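Local coordinates for tail spike protein (PDB 6EU4) that probably recognises, and may degrade, the capsular polysaccharide of Acinetobacter baumannii as the trimeric receptor-binding spike of the phage tail, at residues A362-N367 / L435-K440; N367-M372 / L406-G411. One frame throughout, in Å; residues are numbered along the deposited sequence.

Contact 1 of 2, residues A362-N367 / L435-K440; sequences ATSSWN and LTAFTK
Two surface loops that lead into strands two coils apart in the parallel beta-helix meet here: 362-367 comes ahead of strand 371-376, the loop segment 435-440 ahead of strand 443-445, and strand 405-409 lies between those two strands. Their link is a hydroxyl-to-hydroxyl hydrogen bond, S364 OG to T436 OG1 at 2.8 Å, made tip to tip between side chains whose CA-CB bonds both point across the gap. Each oxygen sits between its own backbone N and carbonyl carbon (chi1 70° for S364, 58° for T436). The same rotation of T436 swings CG2 beside its backbone N and lays the methyl alongside the S365-W366 peptide, 3.7 Å from W366 N. The hydroxyl branch of T436 thus grips S364 while its methyl branch packs on main chain. Within the beta-helix, 362-367 belongs to the loop between strands 351-355 and 371-376, and it carries a bond of its own. S365, whose CA-CB bond points away from 435-440, donates through OG to N367 OD1 at 2.9 Å, nearly along the C=O axis (164°), and N367 CB lies 3.6 Å above the centre of the W366 ring. T436 also touches Y408, on strand 405-409. A437 adds a light touch, CB 3.9 Å from S364 OG.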
loop_
_atom_site.group_PDB
_atom_site.type_symbol
_atom_site.label_atom_id
_atom_site.label_comp_id
_atom_site.label_asym_id
_atom_site.label_seq_id
_atom_site.Cartn_x
_atom_site.Cartn_y
_atom_site.Cartn_z
ATOM N N ALA A 362 9.391 -35.321 0.927
ATOM C CA ALA A 362 9.549 -36.757 0.720
ATOM C C ALA A 362 8.335 -37.343 0.009
ATOM O O ALA A 362 8.476 -38.189 -0.883
ATOM C CB ALA A 362 9.765 -37.466 2.062
ATOM N N THR A 363 7.140 -36.902 0.394
ATOM C CA THR A 363 5.888 -37.357 -0.197
ATOM C C THR A 363 5.020 -36.140 -0.438
ATOM O O THR A 363 4.689 -35.430 0.511
ATOM C CB THR A 363 5.173 -38.337 0.728
ATOM O OG1 THR A 363 5.999 -39.490 0.893
ATOM C CG2 THR A 363 3.831 -38.753 0.137
ATOM N N SER A 364 4.652 -35.903 -1.688
ATOM C CA SER A 364 3.948 -34.677 -2.013
ATOM C C SER A 364 2.442 -34.849 -1.858
ATOM O O SER A 364 1.907 -35.961 -1.866
ATOM C CB SER A 364 4.289 -34.230 -3.433
ATOM O OG SER A 364 3.714 -35.094 -4.403
ATOM N N SER A 365 1.760 -33.716 -1.707
ATOM C CA SER A 365 0.306 -33.688 -1.625
ATOM C C SER A 365 -0.153 -32.289 -2.003
ATOM O O SER A 365 0.664 -31.385 -2.206
ATOM C CB SER A 365 -0.182 -34.062 -0.229
ATOM O OG SER A 365 0.193 -33.068 0.697
ATOM N N TRP A 366 -1.475 -32.103 -2.054
ATOM C CA TRP A 366 -2.032 -30.796 -2.425
ATOM C C TRP A 366 -1.528 -29.668 -1.533
ATOM O O TRP A 366 -1.442 -28.519 -1.982
ATOM C CB TRP A 366 -3.566 -30.852 -2.379
ATOM C CG TRP A 366 -4.089 -31.021 -1.005
ATOM C CD1 TRP A 366 -4.208 -32.197 -0.317
ATOM C CD2 TRP A 366 -4.571 -29.994 -0.127
ATOM N NE1 TRP A 366 -4.727 -31.964 0.935
ATOM C CE2 TRP A 366 -4.954 -30.619 1.075
ATOM C CE3 TRP A 366 -4.719 -28.606 -0.240
ATOM C CZ2 TRP A 366 -5.465 -29.909 2.148
ATOM C CZ3 TRP A 366 -5.217 -27.906 0.830
ATOM C CH2 TRP A 366 -5.589 -28.554 2.011
ATOM N N ASN A 367 -1.221 -29.942 -0.261
ATOM C CA ASN A 367 -0.765 -28.900 0.648
ATOM C C ASN A 367 0.682 -29.093 1.078
ATOM O O ASN A 367 1.104 -28.523 2.081
ATOM C CB ASN A 367 -1.659 -28.819 1.891
ATOM C CG ASN A 367 -1.622 -30.077 2.739
ATOM O OD1 ASN A 367 -1.123 -31.119 2.320
ATOM N ND2 ASN A 367 -2.189 -29.990 3.941
ATOM N N LEU A 435 -0.854 -32.993 -11.051
ATOM C CA LEU A 435 0.277 -33.415 -10.244
ATOM C C LEU A 435 0.392 -32.580 -8.967
ATOM O O LEU A 435 -0.202 -31.503 -8.834
ATOM C CB LEU A 435 1.573 -33.304 -11.058
ATOM C CG LEU A 435 1.619 -34.004 -12.421
ATOM C CD1 LEU A 435 2.978 -33.784 -13.081
ATOM C CD2 LEU A 435 1.322 -35.486 -12.298
ATOM N N THR A 436 1.213 -33.079 -8.023
ATOM C CA THR A 436 1.606 -32.302 -6.846
ATOM C C THR A 436 3.123 -32.298 -6.679
ATOM O O THR A 436 3.622 -32.002 -5.588
ATOM C CB THR A 436 0.944 -32.805 -5.558
ATOM O OG1 THR A 436 1.263 -34.190 -5.335
ATOM C CG2 THR A 436 -0.581 -32.616 -5.620
ATOM N N ALA A 437 3.859 -32.622 -7.737
ATOM C CA ALA A 437 5.313 -32.576 -7.743
ATOM C C ALA A 437 5.749 -32.095 -9.114
ATOM O O ALA A 437 5.304 -32.637 -10.131
ATOM C CB ALA A 437 5.925 -33.950 -7.439
ATOM N N PHE A 438 6.614 -31.088 -9.136
ATOM C CA PHE A 438 6.924 -30.347 -10.342
ATOM C C PHE A 438 8.416 -30.368 -10.640
ATOM O O PHE A 438 9.252 -30.581 -9.753
ATOM C CB PHE A 438 6.395 -28.924 -10.192
ATOM C CG PHE A 438 4.975 -28.911 -9.685
ATOM C CD1 PHE A 438 3.942 -29.282 -10.526
ATOM C CD2 PHE A 438 4.686 -28.622 -8.362
ATOM C CE1 PHE A 438 2.632 -29.357 -10.055
ATOM C CE2 PHE A 438 3.368 -28.670 -7.901
ATOM C CZ PHE A 438 2.363 -29.047 -8.740
ATOM N N THR A 439 8.740 -30.157 -11.923
ATOM C CA THR A 439 10.128 -30.186 -12.372
ATOM C C THR A 439 10.496 -28.998 -13.245
ATOM O O THR A 439 11.589 -28.986 -13.831
ATOM C CB THR A 439 10.400 -31.491 -13.134
ATOM O OG1 THR A 439 9.554 -31.548 -14.287
ATOM C CG2 THR A 439 10.118 -32.710 -12.259
ATOM N N LYS A 440 9.621 -28.008 -13.357
ATOM C CA LYS A 440 9.926 -26.771 -14.053
ATOM C C LYS A 440 9.384 -25.593 -13.258
ATOM O O LYS A 440 8.430 -25.726 -12.492
ATOM C CB LYS A 440 9.324 -26.763 -15.467
ATOM C CG LYS A 440 9.889 -27.841 -16.381
ATOM C CD LYS A 440 9.309 -27.707 -17.775
ATOM C CE LYS A 440 10.042 -28.587 -18.781
ATOM N NZ LYS A 440 10.021 -29.990 -18.372
#

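Contact 2 of 2, residues N367-M372 / L406-G411; sequences NNNNSM and LAYVEG
The asparagine amide of N369 stands nearly upright against the tyrosine ring of Y408, the two planes 74° apart and the side chains crossing at about a right angle. N369 ND2 comes obliquely to the Y408 ring, 3.4 Å from CD2, while N369 OD1 lies 3.7 Å from Y408 CB. CG anti to the backbone N (chi1 178°) brings the Y408 ring to N369, which meets it with its own CG between backbone N and carbonyl carbon. The amide is pinned at both ends: S371 OG, in the same segment, donates to N369 OD1 at 2.7 Å, almost exactly along the C=O axis (179°), and just before the segment S365 O takes N369 ND2. The S371 hydroxyl is likewise set between its backbone N and carbonyl carbon, so its OG faces N369 while its CB rests 3.7 Å from Y408 N. Here 371-376 and 405-409 are parallel neighbours on adjacent coils of the beta-helix, and the segments meet where the chain turns a corner at M372 and L406. At that corner M372 CB packs 3.3 Å from L406 O. Backbone hydrogen bonds of N370 and M372 with A405, and of L406 with F373, continue the ladder between the coils. N370, centre of an inverse gamma turn, accepts from F438 N through OD1. With both ends of the N369 amide engaged, its flip state is fixed, and the buried group can lie against an aromatic ring while its oxygen and its nitrogen each have a polar partner.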
loop_
_atom_site.group_PDB
_atom_site.type_symbol
_atom_site.label_atom_id
_atom_site.label_comp_id
_atom_site.label_asym_id
_atom_site.label_seq_id
_atom_site.Cartn_x
_atom_site.Cartn_y
_atom_site.Cartn_z
ATOM N N ASN A 367 -1.221 -29.942 -0.261
ATOM C CA ASN A 367 -0.765 -28.900 0.648
ATOM C C ASN A 367 0.682 -29.093 1.078
ATOM O O ASN A 367 1.104 -28.523 2.081
ATOM C CB ASN A 367 -1.659 -28.819 1.891
ATOM C CG ASN A 367 -1.622 -30.077 2.739
ATOM O OD1 ASN A 367 -1.123 -31.119 2.320
ATOM N ND2 ASN A 367 -2.189 -29.990 3.941
ATOM N N ASN A 368 1.448 -29.888 0.339
ATOM C CA ASN A 368 2.844 -30.150 0.682
ATOM C C ASN A 368 3.576 -30.434 -0.632
ATOM O O ASN A 368 3.660 -31.584 -1.069
ATOM C CB ASN A 368 2.938 -31.327 1.642
ATOM C CG ASN A 368 4.344 -31.584 2.116
ATOM O OD1 ASN A 368 5.233 -30.745 1.976
ATOM N ND2 ASN A 368 4.548 -32.740 2.727
ATOM N N ASN A 369 4.057 -29.377 -1.285
ATOM C CA ASN A 369 4.612 -29.567 -2.621
ATOM C C ASN A 369 5.688 -28.532 -2.927
ATOM O O ASN A 369 5.895 -27.572 -2.185
ATOM C CB ASN A 369 3.510 -29.553 -3.677
ATOM C CG ASN A 369 2.600 -28.343 -3.555
ATOM O OD1 ASN A 369 3.010 -27.219 -3.808
ATOM N ND2 ASN A 369 1.349 -28.581 -3.167
ATOM N N ASN A 370 6.416 -28.776 -4.019
ATOM C CA ASN A 370 7.619 -27.985 -4.300
ATOM C C ASN A 370 7.275 -26.803 -5.201
ATOM O O ASN A 370 7.623 -26.748 -6.375
ATOM C CB ASN A 370 8.729 -28.849 -4.888
ATOM C CG ASN A 370 8.460 -29.356 -6.327
ATOM O OD1 ASN A 370 7.361 -29.818 -6.681
ATOM N ND2 ASN A 370 9.511 -29.310 -7.146
ATOM N N SER A 371 6.619 -25.816 -4.585
ATOM C CA SER A 371 6.225 -24.593 -5.257
ATOM C C SER A 371 6.624 -23.377 -4.434
ATOM O O SER A 371 6.556 -23.391 -3.202
ATOM C CB SER A 371 4.712 -24.569 -5.524
ATOM O OG SER A 371 3.940 -24.690 -4.335
HETATM N N MSE A 372 7.006 -22.303 -5.110
HETATM C CA MSE A 372 7.327 -21.092 -4.366
HETATM C C MSE A 372 6.074 -20.478 -3.747
HETATM O O MSE A 372 6.102 -20.070 -2.578
HETATM C CB MSE A 372 8.044 -20.070 -5.242
HETATM C CG MSE A 372 9.481 -20.458 -5.562
HETATM SE SE MSE A 372 10.652 -20.508 -3.964
HETATM C CE MSE A 372 10.462 -22.397 -3.475
ATOM N N LEU A 406 6.982 -22.343 -9.855
ATOM C CA LEU A 406 6.661 -21.016 -9.334
ATOM C C LEU A 406 5.453 -21.094 -8.420
ATOM O O LEU A 406 5.470 -20.571 -7.302
ATOM C CB LEU A 406 6.386 -20.003 -10.454
ATOM C CG LEU A 406 5.915 -18.619 -9.961
ATOM C CD1 LEU A 406 7.048 -17.983 -9.113
ATOM C CD2 LEU A 406 5.525 -17.672 -11.098
ATOM N N ALA A 407 4.401 -21.773 -8.864
ATOM C CA ALA A 407 3.161 -21.771 -8.105
ATOM C C ALA A 407 2.346 -23.022 -8.368
ATOM O O ALA A 407 2.369 -23.584 -9.465
ATOM C CB ALA A 407 2.307 -20.555 -8.439
ATOM N N TYR A 408 1.635 -23.442 -7.324
ATOM C CA TYR A 408 0.600 -24.454 -7.375
ATOM C C TYR A 408 -0.659 -23.822 -6.824
ATOM O O TYR A 408 -0.634 -23.249 -5.728
ATOM C CB TYR A 408 0.963 -25.678 -6.546
ATOM C CG TYR A 408 -0.117 -26.729 -6.556
ATOM C CD1 TYR A 408 -0.469 -27.369 -7.729
ATOM C CD2 TYR A 408 -0.778 -27.079 -5.393
ATOM C CE1 TYR A 408 -1.436 -28.326 -7.756
ATOM C CE2 TYR A 408 -1.758 -28.062 -5.416
ATOM C CZ TYR A 408 -2.068 -28.679 -6.596
ATOM O OH TYR A 408 -3.054 -29.641 -6.651
ATOM N N VAL A 409 -1.739 -23.901 -7.592
ATOM C CA VAL A 409 -2.970 -23.184 -7.297
ATOM C C VAL A 409 -4.115 -24.184 -7.343
ATOM O O VAL A 409 -4.359 -24.798 -8.386
ATOM C CB VAL A 409 -3.215 -22.032 -8.292
ATOM C CG1 VAL A 409 -4.297 -21.108 -7.767
ATOM C CG2 VAL A 409 -1.929 -21.247 -8.567
ATOM N N GLU A 410 -4.836 -24.334 -6.230
ATOM C CA GLU A 410 -5.867 -25.364 -6.151
ATOM C C GLU A 410 -7.019 -24.946 -5.246
ATOM O O GLU A 410 -6.970 -23.934 -4.538
ATOM C CB GLU A 410 -5.271 -26.697 -5.660
ATOM C CG GLU A 410 -4.971 -26.750 -4.174
ATOM C CD GLU A 410 -6.152 -27.226 -3.332
ATOM O OE1 GLU A 410 -6.576 -26.482 -2.420
ATOM O OE2 GLU A 410 -6.684 -28.331 -3.589
ATOM N N GLY A 411 -8.075 -25.765 -5.277
ATOM C CA GLY A 411 -9.161 -25.676 -4.314
ATOM C C GLY A 411 -9.885 -24.338 -4.276
ATOM O O GLY A 411 -10.152 -23.802 -3.191
#

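In the fold
From the N terminus the chain leaves strand 351-355, runs through 362-367 and at once enters 367-372, N367 serving both contacts. It then climbs one coil of the beta-helix to 406-411, closing the loop of contact 2, and passes through strands 414-417 and 430-432 before 435-440 closes contact 1. Contact 2 is therefore nested inside contact 1, with centres about 7 Å apart. The two also touch directly: the F438 ring packs on Y408, T436 O lies against N369 CB, and W366 O approaches the tyrosine ring. Together they tie three successive coils, through a buried corner between strands 371-376 and 405-409 and, beside it, a surface bridge to the loop before 443-445.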